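Local coordinates for mandelate racemase/muconate lactonizing enzyme-like protein (Roseovarius sp. TM1035, PDB 3RCY), which is probably a magnesium-dependent enzyme of the enolase superfamily, related to mandelate racemase and muconate lactonizing enzyme, at residues D6-V11 against L26-T31; E40-S45 against P316-A321. All blocks are in the same frame, centred on the assembly; numbering follows the deposited sequence.

Interaction 1. Residues D6-V11 against L26-T31; sequences DLDIIV and LVKLTT
Leu7 swings CG away from its own backbone N (chi1 165°) while Leu29 sets its CG beside the backbone N (chi1 -64°), and these turns bring Leu7 CD1 to 3.7 Å from Leu29 CD2. The same methyl of Leu7 reaches Val27 CB at 4.0 Å, and Ile9 continues the row more loosely through CG1. Branched aliphatic residues suit this face because helices 48-63 and 89-110 cover it, with Phe59 against both leucines. On the other face Asp6, Asp8, Lys28 and Thr30 are polar, Ile10 and Leu26 apolar. There Asp8 and Lys28 run alongside each other, pointing the same way, with Asp8 OD2 3.9 Å from Lys28 CD; the lysine's extended chain carries NZ on to a salt bridge with Glu372. A water sits between the strands on this face, hydrogen-bonded to Asp8 OD2 (2.9 Å), Lys28 O and Thr30 OG1 (2.7 Å). Asp6 pairs with Thr30, Asp8 with Lys28 and Ile10 with Leu26, each through two backbone hydrogen bonds; Lys28 N gives the shortest, 2.8 Å to Asp8 O. The pairing is antiparallel, the strand directions 162° apart, and as the strands follow each other in the chain they form a beta hairpin, the first two of three strands opening the N-terminal capping domain of the enolase superfamily.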
loop_
_atom_site.group_PDB
_atom_site.type_symbol
_atom_site.label_atom_id
_atom_site.label_comp_id
_atom_site.label_asym_id
_atom_site.label_seq_id
_atom_site.Cartn_x
_atom_site.Cartn_y
_atom_site.Cartn_z
ATOM N N ASP A 6 8.837 50.373 -11.442
ATOM C CA ASP A 6 9.833 50.690 -10.409
ATOM C C ASP A 6 9.754 49.759 -9.204
ATOM O O ASP A 6 8.672 49.287 -8.847
ATOM C CB ASP A 6 9.678 52.135 -9.921
ATOM C CG ASP A 6 9.461 53.119 -11.055
ATOM O OD1 ASP A 6 10.232 53.078 -12.037
ATOM O OD2 ASP A 6 8.518 53.936 -10.960
ATOM N N LEU A 7 10.912 49.527 -8.587
ATOM C CA LEU A 7 11.025 48.783 -7.342
ATOM C C LEU A 7 11.818 49.566 -6.297
ATOM O O LEU A 7 12.909 50.067 -6.571
ATOM C CB LEU A 7 11.702 47.426 -7.586
ATOM C CG LEU A 7 12.237 46.646 -6.374
ATOM C CD1 LEU A 7 11.118 46.154 -5.430
ATOM C CD2 LEU A 7 13.092 45.481 -6.847
ATOM N N ASP A 8 11.254 49.658 -5.099
ATOM C CA ASP A 8 11.981 50.130 -3.935
ATOM C C ASP A 8 11.929 49.046 -2.869
ATOM O O ASP A 8 10.876 48.442 -2.639
ATOM C CB ASP A 8 11.356 51.414 -3.402
ATOM C CG ASP A 8 11.452 52.548 -4.389
ATOM O OD1 ASP A 8 12.544 53.120 -4.517
ATOM O OD2 ASP A 8 10.444 52.861 -5.053
ATOM N N ILE A 9 13.069 48.791 -2.239
ATOM C CA ILE A 9 13.135 47.827 -1.146
ATOM C C ILE A 9 13.471 48.576 0.136
ATOM O O ILE A 9 14.418 49.371 0.171
ATOM C CB ILE A 9 14.203 46.730 -1.397
ATOM C CG1 ILE A 9 13.960 46.020 -2.745
ATOM C CG2 ILE A 9 14.223 45.729 -0.220
ATOM C CD1 ILE A 9 15.191 45.219 -3.269
ATOM N N ILE A 10 12.695 48.325 1.183
ATOM C CA ILE A 10 12.952 48.929 2.481
ATOM C C ILE A 10 13.047 47.840 3.534
ATOM O O ILE A 10 12.093 47.092 3.755
ATOM C CB ILE A 10 11.850 49.948 2.879
ATOM C CG1 ILE A 10 11.794 51.110 1.881
ATOM C CG2 ILE A 10 12.099 50.481 4.298
ATOM C CD1 ILE A 10 10.463 51.856 1.906
ATOM N N VAL A 11 14.210 47.743 4.165
ATOM C CA VAL A 11 14.386 46.833 5.287
ATOM C C VAL A 11 14.216 47.625 6.576
ATOM O O VAL A 11 14.928 48.602 6.809
ATOM C CB VAL A 11 15.757 46.131 5.243
ATOM C CG1 VAL A 11 15.922 45.189 6.439
ATOM C CG2 VAL A 11 15.906 45.365 3.924
ATOM N N LEU A 26 10.292 44.933 3.138
ATOM C CA LEU A 26 9.165 45.503 2.409
ATOM C C LEU A 26 9.575 45.820 0.979
ATOM O O LEU A 26 10.702 46.267 0.732
ATOM C CB LEU A 26 8.662 46.776 3.105
ATOM C CG LEU A 26 8.399 46.693 4.619
ATOM C CD1 LEU A 26 7.962 48.054 5.139
ATOM C CD2 LEU A 26 7.358 45.618 4.960
ATOM N N VAL A 27 8.667 45.576 0.040
ATOM C CA VAL A 27 8.879 45.976 -1.353
ATOM C C VAL A 27 7.757 46.908 -1.802
ATOM O O VAL A 27 6.589 46.698 -1.476
ATOM C CB VAL A 27 9.026 44.757 -2.317
ATOM C CG1 VAL A 27 10.265 43.949 -1.965
ATOM C CG2 VAL A 27 7.764 43.855 -2.299
ATOM N N LYS A 28 8.124 47.944 -2.538
ATOM C CA LYS A 28 7.161 48.893 -3.056
ATOM C C LYS A 28 7.333 48.908 -4.570
ATOM O O LYS A 28 8.418 49.203 -5.078
ATOM C CB LYS A 28 7.421 50.276 -2.444
ATOM C CG LYS A 28 6.574 51.430 -2.986
ATOM C CD LYS A 28 7.300 52.757 -2.687
ATOM C CE LYS A 28 6.549 53.979 -3.163
ATOM N NZ LYS A 28 7.242 55.209 -2.651
ATOM N N LEU A 29 6.269 48.555 -5.282
ATOM C CA LEU A 29 6.278 48.570 -6.736
ATOM C C LEU A 29 5.455 49.740 -7.248
ATOM O O LEU A 29 4.444 50.105 -6.651
ATOM C CB LEU A 29 5.725 47.258 -7.310
ATOM C CG LEU A 29 6.492 45.965 -7.020
ATOM C CD1 LEU A 29 5.851 44.793 -7.747
ATOM C CD2 LEU A 29 7.952 46.098 -7.415
ATOM N N THR A 30 5.902 50.323 -8.353
ATOM C CA THR A 30 5.169 51.395 -9.004
ATOM C C THR A 30 4.991 51.039 -10.475
ATOM O O THR A 30 5.940 50.579 -11.127
ATOM C CB THR A 30 5.903 52.754 -8.880
ATOM O OG1 THR A 30 6.280 52.979 -7.515
ATOM C CG2 THR A 30 5.009 53.913 -9.358
ATOM N N THR A 31 3.776 51.243 -10.983
ATOM C CA THR A 31 3.482 51.015 -12.395
ATOM C C THR A 31 3.879 52.232 -13.225
ATOM O O THR A 31 4.175 53.296 -12.680
ATOM C CB THR A 31 1.977 50.746 -12.649
ATOM O OG1 THR A 31 1.223 51.938 -12.378
ATOM C CG2 THR A 31 1.470 49.591 -11.784
HETATM O O HOH W 1 8.283 51.553 -6.486
#

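Interaction 2. Residues E40-S45 against P316-A321; sequences ECYAAS and PVEWAA
Glu40 reaches from strand 36-41 to the first turn of helix 316-327, CG anti to the backbone N (chi1 179°) and the chain extended beyond it, which carries the carboxylate to the helix start. CB lies 3.9 Å from Val317 CG1, an apolar start that suits the branched valine. CG then passes Glu318 CB at 4.0 Å, the two glutamate side chains crossing at about a right angle. At the tip, OE1 accepts a hydrogen bond from Glu318 N, 2.8 Å long and nearly straight at the hydrogen (165°), although the donor stands above the carboxylate plane. The other oxygen, OE2, takes the backbone N of Gly315, so one buried carboxylate grips two amides where the helix begins. Amides in a first turn lack carbonyl partners one turn earlier, and a glutamate can supply acceptors for them; the positive end of the helix dipole would probably also stabilise its charge. The contact joins the N-terminal capping domain to a helix of the C-terminal beta/alpha barrel, the two-domain architecture of the enolase superfamily. An alanine in place of Glu40 would probably leave the amides of Glu318 and Gly315 without their acceptor and open a gap beside Glu318 CB. Glu318 sends its own extended chain back toward the capping domain, where OE2 comes within 3.8 Å of Tyr42 CB and is hydrogen-bonded by Gly286 N. Carboxylate and tyrosine ring lie obliquely, their planes 36° apart. Tyr42, whose ring also meets that of His386, has its side chain about 8 Å from the bound magnesium ion.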
loop_
_atom_site.group_PDB
_atom_site.type_symbol
_atom_site.label_atom_id
_atom_site.label_comp_id
_atom_site.label_asym_id
_atom_site.label_seq_id
_atom_site.Cartn_x
_atom_site.Cartn_y
_atom_site.Cartn_z
ATOM N N GLU A 40 5.629 42.156 1.002
ATOM C CA GLU A 40 6.596 41.815 2.037
ATOM C C GLU A 40 7.219 40.453 1.745
ATOM O O GLU A 40 6.502 39.485 1.482
ATOM C CB GLU A 40 5.929 41.845 3.417
ATOM C CG GLU A 40 6.861 41.471 4.562
ATOM C CD GLU A 40 6.331 41.861 5.932
ATOM O OE1 GLU A 40 5.229 42.459 6.035
ATOM O OE2 GLU A 40 7.040 41.552 6.916
ATOM N N CYS A 41 8.550 40.395 1.741
ATOM C CA CYS A 41 9.263 39.137 1.512
ATOM C C CYS A 41 9.609 38.461 2.830
ATOM O O CYS A 41 9.954 39.123 3.808
ATOM C CB CYS A 41 10.545 39.365 0.706
ATOM S SG CYS A 41 10.269 40.082 -0.922
ATOM N N TYR A 42 9.517 37.138 2.841
ATOM C CA TYR A 42 9.849 36.342 4.007
ATOM C C TYR A 42 10.933 35.354 3.584
ATOM O O TYR A 42 10.647 34.303 2.989
ATOM C CB TYR A 42 8.594 35.636 4.537
ATOM C CG TYR A 42 8.723 35.104 5.952
ATOM C CD1 TYR A 42 8.770 35.974 7.045
ATOM C CD2 TYR A 42 8.783 33.735 6.198
ATOM C CE1 TYR A 42 8.887 35.494 8.347
ATOM C CE2 TYR A 42 8.898 33.238 7.496
ATOM C CZ TYR A 42 8.944 34.127 8.564
ATOM O OH TYR A 42 9.062 33.647 9.849
ATOM N N ALA A 43 12.183 35.724 3.855
ATOM C CA ALA A 43 13.345 34.965 3.409
ATOM C C ALA A 43 14.578 35.399 4.203
ATOM O O ALA A 43 14.984 36.563 4.138
ATOM C CB ALA A 43 13.572 35.190 1.918
ATOM N N ALA A 44 15.159 34.471 4.961
ATOM C CA ALA A 44 16.323 34.794 5.791
ATOM C C ALA A 44 17.402 33.715 5.797
ATOM O O ALA A 44 18.171 33.625 6.750
ATOM C CB ALA A 44 15.897 35.116 7.212
ATOM N N SER A 45 17.487 32.915 4.739
ATOM C CA SER A 45 18.617 31.982 4.609
ATOM C C SER A 45 19.915 32.782 4.529
ATOM O O SER A 45 20.952 32.351 5.029
ATOM C CB SER A 45 18.477 31.096 3.370
ATOM O OG SER A 45 17.171 30.542 3.283
ATOM N N PRO A 316 3.103 43.904 9.148
ATOM C CA PRO A 316 1.673 44.061 8.893
ATOM C C PRO A 316 1.302 44.027 7.408
ATOM O O PRO A 316 0.120 43.919 7.075
ATOM C CB PRO A 316 1.376 45.445 9.475
ATOM C CG PRO A 316 2.680 46.187 9.341
ATOM C CD PRO A 316 3.720 45.157 9.626
ATOM N N VAL A 317 2.294 44.148 6.530
ATOM C CA VAL A 317 2.051 44.076 5.089
ATOM C C VAL A 317 1.788 42.627 4.689
ATOM O O VAL A 317 0.802 42.338 4.010
ATOM C CB VAL A 317 3.220 44.686 4.249
ATOM C CG1 VAL A 317 3.014 44.418 2.759
ATOM C CG2 VAL A 317 3.330 46.193 4.495
ATOM N N GLU A 318 2.653 41.710 5.121
ATOM C CA GLU A 318 2.373 40.295 4.896
ATOM C C GLU A 318 1.055 39.902 5.567
ATOM O O GLU A 318 0.288 39.118 5.022
ATOM C CB GLU A 318 3.505 39.394 5.390
ATOM C CG GLU A 318 3.360 37.978 4.846
ATOM C CD GLU A 318 4.157 36.945 5.612
ATOM O OE1 GLU A 318 4.123 36.951 6.867
ATOM O OE2 GLU A 318 4.796 36.102 4.953
ATOM N N TRP A 319 0.787 40.474 6.739
ATOM C CA TRP A 319 -0.459 40.195 7.446
ATOM C C TRP A 319 -1.686 40.649 6.654
ATOM O O TRP A 319 -2.705 39.972 6.664
ATOM C CB TRP A 319 -0.448 40.841 8.827
ATOM C CG TRP A 319 -1.620 40.473 9.674
ATOM C CD1 TRP A 319 -1.989 39.213 10.079
ATOM C CD2 TRP A 319 -2.579 41.369 10.234
ATOM N NE1 TRP A 319 -3.121 39.279 10.856
ATOM C CE2 TRP A 319 -3.503 40.589 10.971
ATOM C CE3 TRP A 319 -2.752 42.760 10.186
ATOM C CZ2 TRP A 319 -4.580 41.155 11.657
ATOM C CZ3 TRP A 319 -3.832 43.321 10.866
ATOM C CH2 TRP A 319 -4.726 42.520 11.593
ATOM N N ALA A 320 -1.591 41.798 5.982
ATOM C CA ALA A 320 -2.686 42.267 5.125
ATOM C C ALA A 320 -2.966 41.279 3.989
ATOM O O ALA A 320 -4.128 41.001 3.678
ATOM C CB ALA A 320 -2.403 43.661 4.571
ATOM N N ALA A 321 -1.905 40.744 3.390
ATOM C CA ALA A 321 -2.044 39.691 2.382
ATOM C C ALA A 321 -2.791 38.492 2.963
ATOM O O ALA A 321 -3.746 37.993 2.351
ATOM C CB ALA A 321 -0.676 39.274 1.803
#

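In the fold
From the N terminus, strand 4-12 runs out and the chain returns along strand 24-31, so interaction 1 closes a short loop of 14 residues. The next strand, 36-41, lies against 24-31 in the same sheet and leads into interaction 2, which closes only after 270 more residues, at helix 316-327. The two loops are therefore in series, neither enclosing nor crossing the other. One is local to the capping domain; the other ties that domain to the barrel late in the chain. Their centres are 13 Å apart, and they meet directly where Leu26 packs on Glu40 and Val317, and Val27 on Cys41.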